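Local coordinates for protein Ulp1-like SUMO protease (PDB 6DG4) that is a Ulp1-like cysteine protease of the C48 family whose catalytic domain, the part described here, probably cleaves SUMO from its precursors and from modified proteins, at residues 235-240 against 246-251; 51-56 against 62-67; 164-169 against 188-193. One frame throughout, in Å; residues are numbered along the deposited sequence.

Interaction 1 of 3, residues 235-240 against 246-251; sequences IAAVLL and GDFTLD
One side chain, that of Phe248, makes the whole contact from its side of the interface, with no hydrogen bond crossing between 235-240 and 246-251. Its partners are two small side chains in consecutive positions of the helix, Ala237 and Val238, and each takes a different part of the phenylalanine. The outer end of the ring meets the methyl of Ala237, with Phe248 CZ 3.6 Å from Ala237 CB, and CE2 lies almost as close to the same carbon. Nearer the backbone, Val238 CG2 sits 3.9 Å from Phe248 CG and equally far from Phe248 CB, so this branch is wedged against the root of the ring. Both methyls come in at a slant to the ring plane. The valine is turned with CG1 anti to its backbone N (chi1 169°), which leaves CG2 as the branch that faces the phenylalanine.

Helix 228-241 is the last helix of this Ulp1-type catalytic domain, and the chain folds back along it so that Phe248 covers two of its residues. Alanine suits the position at the far end of the ring, where its single methyl lets the ring come close to the helix backbone, while the branched valine sets one methyl against the ring's root. Inside 246-251, Asp247 CB stands 4.2 Å above the centre of the ring, over one face. Trp19 of helix 17-27 also meets the Phe248 ring, its plane inclined at about 60°, and it touches Ala237 as well. Further along, Thr249 OG1 accepts a hydrogen bond from Asp251 N at 3.2 Å, an ST turn; Asp251 OD1 is hydrogen-bonded to Tyr75 OH of helix 62-80.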
loop_
_atom_site.group_PDB
_atom_site.type_symbol
_atom_site.label_atom_id
_atom_site.label_comp_id
_atom_site.label_asym_id
_atom_site.label_seq_id
_atom_site.Cartn_x
_atom_site.Cartn_y
_atom_site.Cartn_z
ATOM N N ILE A 235 7.176 10.404 -0.627
ATOM C CA ILE A 235 7.455 8.977 -0.751
ATOM C C ILE A 235 8.943 8.754 -0.960
ATOM O O ILE A 235 9.547 7.858 -0.356
ATOM C CB ILE A 235 6.621 8.368 -1.892
ATOM C CG1 ILE A 235 5.134 8.360 -1.527
ATOM C CG2 ILE A 235 7.096 6.945 -2.218
ATOM C CD1 ILE A 235 4.231 8.183 -2.735
ATOM N N ALA A 236 9.564 9.568 -1.818
ATOM C CA ALA A 236 11.000 9.454 -2.044
ATOM C C ALA A 236 11.772 9.640 -0.743
ATOM O O ALA A 236 12.695 8.874 -0.438
ATOM C CB ALA A 236 11.449 10.483 -3.082
ATOM N N ALA A 237 11.408 10.661 0.039
ATOM C CA ALA A 237 12.077 10.899 1.313
ATOM C C ALA A 237 11.914 9.715 2.262
ATOM O O ALA A 237 12.869 9.320 2.942
ATOM C CB ALA A 237 11.541 12.180 1.954
ATOM N N VAL A 238 10.704 9.150 2.340
ATOM C CA VAL A 238 10.478 7.988 3.198
ATOM C C VAL A 238 11.374 6.829 2.780
ATOM O O VAL A 238 11.981 6.152 3.621
ATOM C CB VAL A 238 8.989 7.594 3.188
ATOM C CG1 VAL A 238 8.789 6.239 3.854
ATOM C CG2 VAL A 238 8.150 8.654 3.888
ATOM N N LEU A 239 11.473 6.576 1.473
ATOM C CA LEU A 239 12.326 5.488 1.008
ATOM C C LEU A 239 13.788 5.746 1.364
ATOM O O LEU A 239 14.484 4.846 1.848
ATOM C CB LEU A 239 12.151 5.280 -0.497
ATOM C CG LEU A 239 10.765 4.803 -0.940
ATOM C CD1 LEU A 239 10.623 4.860 -2.445
ATOM C CD2 LEU A 239 10.454 3.392 -0.439
ATOM N N LEU A 240 14.265 6.979 1.165
ATOM C CA LEU A 240 15.647 7.303 1.511
ATOM C C LEU A 240 15.883 7.210 3.012
ATOM O O LEU A 240 16.985 6.860 3.449
ATOM C CB LEU A 240 15.989 8.711 1.024
ATOM C CG LEU A 240 15.990 8.898 -0.491
ATOM C CD1 LEU A 240 16.143 10.361 -0.851
ATOM C CD2 LEU A 240 17.091 8.068 -1.128
ATOM N N GLY A 246 11.246 8.044 12.624
ATOM C CA GLY A 246 12.003 9.272 12.781
ATOM C C GLY A 246 11.180 10.442 12.292
ATOM O O GLY A 246 10.040 10.641 12.719
ATOM N N ASP A 247 11.741 11.219 11.360
ATOM C CA ASP A 247 11.019 12.376 10.855
ATOM C C ASP A 247 9.699 11.975 10.216
ATOM O O ASP A 247 8.770 12.786 10.161
ATOM C CB ASP A 247 11.845 13.119 9.808
ATOM C CG ASP A 247 12.990 13.901 10.397
ATOM O OD1 ASP A 247 13.349 13.717 11.578
ATOM O OD2 ASP A 247 13.528 14.728 9.644
ATOM N N PHE A 248 9.602 10.742 9.717
ATOM C CA PHE A 248 8.436 10.301 8.958
ATOM C C PHE A 248 7.599 9.271 9.702
ATOM O O PHE A 248 6.811 8.553 9.083
ATOM C CB PHE A 248 8.856 9.825 7.563
ATOM C CG PHE A 248 9.553 10.896 6.774
ATOM C CD1 PHE A 248 8.904 12.085 6.498
ATOM C CD2 PHE A 248 10.861 10.748 6.357
ATOM C CE1 PHE A 248 9.534 13.097 5.807
ATOM C CE2 PHE A 248 11.496 11.762 5.662
ATOM C CZ PHE A 248 10.835 12.934 5.393
ATOM N N THR A 249 7.717 9.206 11.023
ATOM C CA THR A 249 6.771 8.398 11.771
ATOM C C THR A 249 5.345 8.849 11.463
ATOM O O THR A 249 5.077 10.029 11.210
ATOM C CB THR A 249 7.042 8.474 13.271
ATOM O OG1 THR A 249 6.120 7.606 13.944
ATOM C CG2 THR A 249 6.884 9.894 13.798
ATOM N N LEU A 250 4.433 7.883 11.455
ATOM C CA LEU A 250 3.014 8.144 11.263
ATOM C C LEU A 250 2.274 8.295 12.592
ATOM O O LEU A 250 1.041 8.340 12.597
ATOM C CB LEU A 250 2.395 7.045 10.386
ATOM C CG LEU A 250 2.939 6.961 8.949
ATOM C CD1 LEU A 250 2.554 5.649 8.272
ATOM C CD2 LEU A 250 2.477 8.143 8.094
ATOM N N ASP A 251 3.008 8.422 13.708
ATOM C CA ASP A 251 2.397 8.457 15.035
ATOM C C ASP A 251 1.328 9.541 15.168
ATOM O O ASP A 251 0.313 9.337 15.840
ATOM C CB ASP A 251 3.466 8.692 16.106
ATOM C CG ASP A 251 4.253 7.437 16.461
ATOM O OD1 ASP A 251 3.940 6.323 15.975
ATOM O OD2 ASP A 251 5.208 7.584 17.252
#

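Interaction 2 of 3, residues 51-56 against 62-67; sequences EKLLPA and DNVIIG
Leu53 and Val64 supply the apolar part of this contact through a single methyl of the valine. Val64 CG1 lies 3.9 Å from Leu53 CD1 and 4.0 Å from Leu53 CD2, so it nestles against the fork of the leucine. That fork is brought to the helix by a chi1 of 176°, which sets Leu53 CG opposite the backbone N. A leucine offers two methyls to neighbours at once: Leu53 also packs on Ile235 and Ala236 of helix 228-241. Valine, short and branched at CB, keeps its methyls close to its own helix.

Second, backbone meets side chain. Lys52 O comes within 4.2 Å of Val64 CG2, and this buried carbonyl has no hydrogen-bonding partner in the model. The lysine chain leads away from the helix, and its NZ is hydrogen-bonded to a glycerol, probably from the crystallisation liquor. Val64 and Lys52 each have a second conformer; these distances are of one.

Polar links around the pair involve the backbone: Leu53 O accepts from Arg232, and Val64 N donates to Asn61 OD1. The loop that connects helix 46-50 to helix 62-80 folds back against the first turn of the latter, as part of the Ulp1 protease domain.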
loop_
_atom_site.group_PDB
_atom_site.type_symbol
_atom_site.label_atom_id
_atom_site.label_comp_id
_atom_site.label_asym_id
_atom_site.label_seq_id
_atom_site.Cartn_x
_atom_site.Cartn_y
_atom_site.Cartn_z
ATOM N N GLU A 51 13.329 8.630 -12.685
ATOM C CA GLU A 51 12.454 8.271 -13.788
ATOM C C GLU A 51 11.162 7.601 -13.359
ATOM O O GLU A 51 10.174 7.686 -14.095
ATOM C CB GLU A 51 13.190 7.341 -14.766
ATOM C CG GLU A 51 14.415 7.988 -15.405
ATOM C CD GLU A 51 15.117 7.074 -16.378
ATOM O OE1 GLU A 51 14.452 6.560 -17.294
ATOM O OE2 GLU A 51 16.336 6.859 -16.226
ATOM N N LYS A 52 11.133 6.972 -12.180
ATOM C CA LYS A 52 10.018 6.116 -11.790
ATOM C C LYS A 52 9.317 6.581 -10.516
ATOM O O LYS A 52 8.548 5.817 -9.925
ATOM C CB LYS A 52 10.490 4.666 -11.653
ATOM C CG LYS A 52 11.212 4.124 -12.886
ATOM C CD LYS A 52 10.305 4.104 -14.113
ATOM C CE LYS A 52 11.033 3.573 -15.345
ATOM N NZ LYS A 52 10.133 3.463 -16.521
ATOM N N LEU A 53 9.530 7.829 -10.096
ATOM C CA LEU A 53 8.852 8.345 -8.912
ATOM C C LEU A 53 8.696 9.861 -8.936
ATOM O O LEU A 53 7.575 10.373 -8.851
ATOM C CB LEU A 53 9.586 7.911 -7.637
ATOM C CG LEU A 53 9.036 8.461 -6.317
ATOM C CD1 LEU A 53 7.543 8.215 -6.132
ATOM C CD2 LEU A 53 9.806 7.850 -5.152
ATOM N N LEU A 54 9.796 10.591 -9.047
ATOM C CA LEU A 54 9.753 12.017 -8.758
ATOM C C LEU A 54 9.064 12.894 -9.799
ATOM O O LEU A 54 8.375 13.845 -9.413
ATOM C CB LEU A 54 11.162 12.551 -8.481
ATOM C CG LEU A 54 11.727 12.100 -7.138
ATOM C CD1 LEU A 54 13.207 12.451 -7.055
ATOM C CD2 LEU A 54 10.947 12.718 -5.984
ATOM N N PRO A 55 9.224 12.665 -11.101
ATOM C CA PRO A 55 8.506 13.515 -12.061
ATOM C C PRO A 55 7.006 13.426 -11.829
ATOM O O PRO A 55 6.459 12.346 -11.597
ATOM C CB PRO A 55 8.906 12.948 -13.426
ATOM C CG PRO A 55 10.196 12.236 -13.178
ATOM C CD PRO A 55 10.068 11.669 -11.783
ATOM N N ALA A 56 6.343 14.581 -11.890
ATOM C CA ALA A 56 4.919 14.644 -11.592
ATOM C C ALA A 56 4.083 13.816 -12.558
ATOM O O ALA A 56 2.936 13.486 -12.234
ATOM C CB ALA A 56 4.453 16.099 -11.620
ATOM N N ASP A 62 7.336 -1.070 -9.768
ATOM C CA ASP A 62 7.077 -2.015 -8.689
ATOM C C ASP A 62 7.980 -1.743 -7.494
ATOM O O ASP A 62 7.537 -1.810 -6.342
ATOM C CB ASP A 62 7.313 -3.454 -9.165
ATOM C CG ASP A 62 6.420 -3.863 -10.328
ATOM O OD1 ASP A 62 5.531 -3.090 -10.738
ATOM O OD2 ASP A 62 6.629 -4.980 -10.847
ATOM N N ASN A 63 9.262 -1.455 -7.748
ATOM C CA ASN A 63 10.216 -1.274 -6.662
ATOM C C ASN A 63 9.717 -0.239 -5.664
ATOM O O ASN A 63 9.766 -0.449 -4.447
ATOM C CB ASN A 63 11.565 -0.793 -7.207
ATOM C CG ASN A 63 12.329 -1.859 -7.952
ATOM O OD1 ASN A 63 12.037 -3.049 -7.849
ATOM N ND2 ASN A 63 13.359 -1.433 -8.683
ATOM N N VAL A 64 9.266 0.905 -6.182
ATOM C CA VAL A 64 8.820 2.004 -5.337
ATOM C C VAL A 64 7.504 1.653 -4.656
ATOM O O VAL A 64 7.356 1.809 -3.438
ATOM C CB VAL A 64 8.711 3.286 -6.185
ATOM C CG1 VAL A 64 7.889 4.339 -5.472
ATOM C CG2 VAL A 64 10.098 3.817 -6.523
ATOM N N ILE A 65 6.534 1.160 -5.431
ATOM C CA ILE A 65 5.195 0.906 -4.900
ATOM C C ILE A 65 5.241 -0.152 -3.805
ATOM O O ILE A 65 4.702 0.041 -2.708
ATOM C CB ILE A 65 4.223 0.521 -6.031
ATOM C CG1 ILE A 65 3.982 1.729 -6.943
ATOM C CG2 ILE A 65 2.910 0.021 -5.449
ATOM C CD1 ILE A 65 3.349 1.395 -8.269
ATOM N N ILE A 66 5.873 -1.288 -4.091
ATOM C CA ILE A 66 5.952 -2.352 -3.097
ATOM C C ILE A 66 6.812 -1.914 -1.921
ATOM O O ILE A 66 6.492 -2.199 -0.761
ATOM C CB ILE A 66 6.465 -3.649 -3.749
ATOM C CG1 ILE A 66 5.568 -4.057 -4.928
ATOM C CG2 ILE A 66 6.584 -4.757 -2.707
ATOM C CD1 ILE A 66 4.098 -4.177 -4.610
ATOM N N GLY A 67 7.911 -1.207 -2.192
ATOM C CA GLY A 67 8.740 -0.716 -1.104
ATOM C C GLY A 67 7.962 0.163 -0.149
ATOM O O GLY A 67 8.029 -0.004 1.073
#

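Interaction 3 of 3, residues 164-169 against 188-193; sequences RVKAKL and AVDFQA
Lys166 spans this contact from end to end, its aliphatic chain closely packed and its ammonium group held by charge. The tight part is hydrocarbon: the methyl of Ala188 lies alongside the lysine, with Ala188 CB 3.7 Å from Lys166 CD and only slightly farther from CG and CB. Beyond CG the chain is fully extended, which lets three successive carbons share the one methyl and carries the amine past it to Asp190. Alanine fits here because its one methyl lies flush along the lysine chain.

The looser side is polar. Lys166 NZ reaches both carboxylate oxygens of Asp190, 3.1 Å from OD1 and 3.1 Å from OD2, a salt bridge whose two hydrogen bonds are each weak. The two side chains meet at about a right angle, and the amine is equally far from the two oxygens but tilted out of the carboxylate plane, consistent with both bonds being weak. The stronger polar partners lie outside the segments: Glu163 for Lys166 NZ, in a further salt bridge, and Gly161 N for Asp190 OD1. The amine is thus paired with two acidic groups, which would be expected to stabilise its positive charge. Asp190 is solvent-exposed, whereas Lys166 is buried.

Helix 163-177 contributes Lys166 on one side, while its Val165 and Leu169 pack on strand 149-153. The partner segment leaves the edge strand 187-188, and Val189 still bonds through its backbone to Val150, so the contact ties the helix to the border of the five-stranded mixed sheet.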
loop_
_atom_site.group_PDB
_atom_site.type_symbol
_atom_site.label_atom_id
_atom_site.label_comp_id
_atom_site.label_asym_id
_atom_site.label_seq_id
_atom_site.Cartn_x
_atom_site.Cartn_y
_atom_site.Cartn_z
ATOM N N ARG A 164 -15.431 -7.987 -10.064
ATOM C CA ARG A 164 -14.536 -9.103 -10.351
ATOM C C ARG A 164 -13.444 -9.224 -9.293
ATOM O O ARG A 164 -13.143 -10.325 -8.816
ATOM C CB ARG A 164 -13.936 -8.910 -11.740
ATOM C CG ARG A 164 -12.763 -9.786 -12.048
ATOM C CD ARG A 164 -12.300 -9.545 -13.471
ATOM N NE ARG A 164 -10.912 -9.944 -13.635
ATOM C CZ ARG A 164 -9.870 -9.153 -13.401
ATOM N NH1 ARG A 164 -8.646 -9.619 -13.584
ATOM N NH2 ARG A 164 -10.047 -7.901 -13.002
ATOM N N VAL A 165 -12.824 -8.105 -8.920
ATOM C CA VAL A 165 -11.786 -8.150 -7.896
ATOM C C VAL A 165 -12.381 -8.553 -6.553
ATOM O O VAL A 165 -11.821 -9.392 -5.837
ATOM C CB VAL A 165 -11.046 -6.806 -7.810
ATOM C CG1 VAL A 165 -10.104 -6.796 -6.612
ATOM C CG2 VAL A 165 -10.271 -6.560 -9.091
ATOM N N LYS A 166 -13.516 -7.953 -6.184
ATOM C CA LYS A 166 -14.141 -8.281 -4.907
ATOM C C LYS A 166 -14.421 -9.772 -4.791
ATOM O O LYS A 166 -14.182 -10.378 -3.739
ATOM C CB LYS A 166 -15.446 -7.508 -4.746
ATOM C CG LYS A 166 -15.277 -6.017 -4.576
ATOM C CD LYS A 166 -16.622 -5.331 -4.809
ATOM C CE LYS A 166 -16.557 -3.854 -4.563
ATOM N NZ LYS A 166 -17.866 -3.217 -4.867
ATOM N N ALA A 167 -14.961 -10.378 -5.849
ATOM C CA ALA A 167 -15.248 -11.807 -5.807
ATOM C C ALA A 167 -13.973 -12.627 -5.641
ATOM O O ALA A 167 -13.963 -13.630 -4.915
ATOM C CB ALA A 167 -15.997 -12.223 -7.070
ATOM N N LYS A 168 -12.890 -12.226 -6.313
ATOM C CA LYS A 168 -11.627 -12.944 -6.170
ATOM C C LYS A 168 -11.070 -12.812 -4.760
ATOM O O LYS A 168 -10.484 -13.761 -4.225
ATOM C CB LYS A 168 -10.625 -12.443 -7.207
ATOM C CG LYS A 168 -10.962 -12.934 -8.607
ATOM C CD LYS A 168 -10.003 -12.408 -9.644
ATOM C CE LYS A 168 -10.431 -12.844 -11.034
ATOM N NZ LYS A 168 -10.430 -14.321 -11.180
ATOM N N LEU A 169 -11.241 -11.645 -4.143
ATOM C CA LEU A 169 -10.805 -11.481 -2.763
ATOM C C LEU A 169 -11.582 -12.401 -1.827
ATOM O O LEU A 169 -10.999 -13.004 -0.919
ATOM C CB LEU A 169 -10.956 -10.022 -2.344
ATOM C CG LEU A 169 -10.088 -9.011 -3.099
ATOM C CD1 LEU A 169 -10.409 -7.599 -2.631
ATOM C CD2 LEU A 169 -8.609 -9.320 -2.935
ATOM N N ALA A 188 -18.254 -7.269 0.795
ATOM C CA ALA A 188 -17.439 -6.322 0.059
ATOM C C ALA A 188 -17.948 -4.922 0.375
ATOM O O ALA A 188 -19.157 -4.673 0.345
ATOM C CB ALA A 188 -17.535 -6.601 -1.439
ATOM N N VAL A 189 -17.027 -4.023 0.704
ATOM C CA VAL A 189 -17.358 -2.658 1.091
ATOM C C VAL A 189 -16.565 -1.710 0.204
ATOM O O VAL A 189 -15.350 -1.872 0.047
ATOM C CB VAL A 189 -17.022 -2.391 2.570
ATOM C CG1 VAL A 189 -17.167 -0.909 2.902
ATOM C CG2 VAL A 189 -17.905 -3.245 3.477
ATOM N N ASP A 190 -17.251 -0.727 -0.371
ATOM C CA ASP A 190 -16.597 0.334 -1.116
ATOM C C ASP A 190 -16.306 1.510 -0.193
ATOM O O ASP A 190 -17.113 1.852 0.678
ATOM C CB ASP A 190 -17.477 0.826 -2.266
ATOM C CG ASP A 190 -17.481 -0.115 -3.456
ATOM O OD1 ASP A 190 -16.431 -0.687 -3.811
ATOM O OD2 ASP A 190 -18.555 -0.265 -4.060
ATOM N N PHE A 191 -15.143 2.117 -0.389
ATOM C CA PHE A 191 -14.766 3.348 0.285
ATOM C C PHE A 191 -14.628 4.455 -0.747
ATOM O O PHE A 191 -14.042 4.250 -1.813
ATOM C CB PHE A 191 -13.428 3.193 1.018
ATOM C CG PHE A 191 -13.489 2.254 2.180
ATOM C CD1 PHE A 191 -13.995 2.677 3.393
ATOM C CD2 PHE A 191 -13.043 0.951 2.062
ATOM C CE1 PHE A 191 -14.062 1.820 4.468
ATOM C CE2 PHE A 191 -13.110 0.082 3.137
ATOM C CZ PHE A 191 -13.623 0.517 4.339
ATOM N N GLN A 192 -15.169 5.626 -0.433
ATOM C CA GLN A 192 -14.898 6.794 -1.254
ATOM C C GLN A 192 -13.433 7.177 -1.106
ATOM O O GLN A 192 -12.856 7.086 -0.019
ATOM C CB GLN A 192 -15.766 7.971 -0.814
ATOM C CG GLN A 192 -15.621 9.208 -1.695
ATOM C CD GLN A 192 -16.210 10.488 -1.078
ATOM O OE1 GLN A 192 -17.055 10.453 -0.164
ATOM N NE2 GLN A 192 -15.754 11.630 -1.589
ATOM N N ALA A 193 -12.830 7.602 -2.205
ATOM C CA ALA A 193 -11.445 8.041 -2.181
ATOM C C ALA A 193 -11.269 9.098 -3.255
ATOM O O ALA A 193 -12.115 9.228 -4.148
ATOM C CB ALA A 193 -10.485 6.865 -2.406
#

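In the fold
Interactions 1 and 2 are buried, apolar and adjoining: they touch where Ala236 CA lies 3.7 Å from Leu53 CD2. Helix 228-241 thus has a loop on each of two sides, and its Leu239 reaches helix 62-80 beside Gly67. Neither contact has a hydrogen bond between its segments. Interaction 3 lies on the opposite side of the chain's centre, its own centre about 29 Å from that of interaction 1 and about 25 Å from that of interaction 2. There, at the partly buried sheet edge, a salt bridge joins the methyl packing, and the elements held are helix 163-177 and the end of strand 187-188 with the segment that follows it.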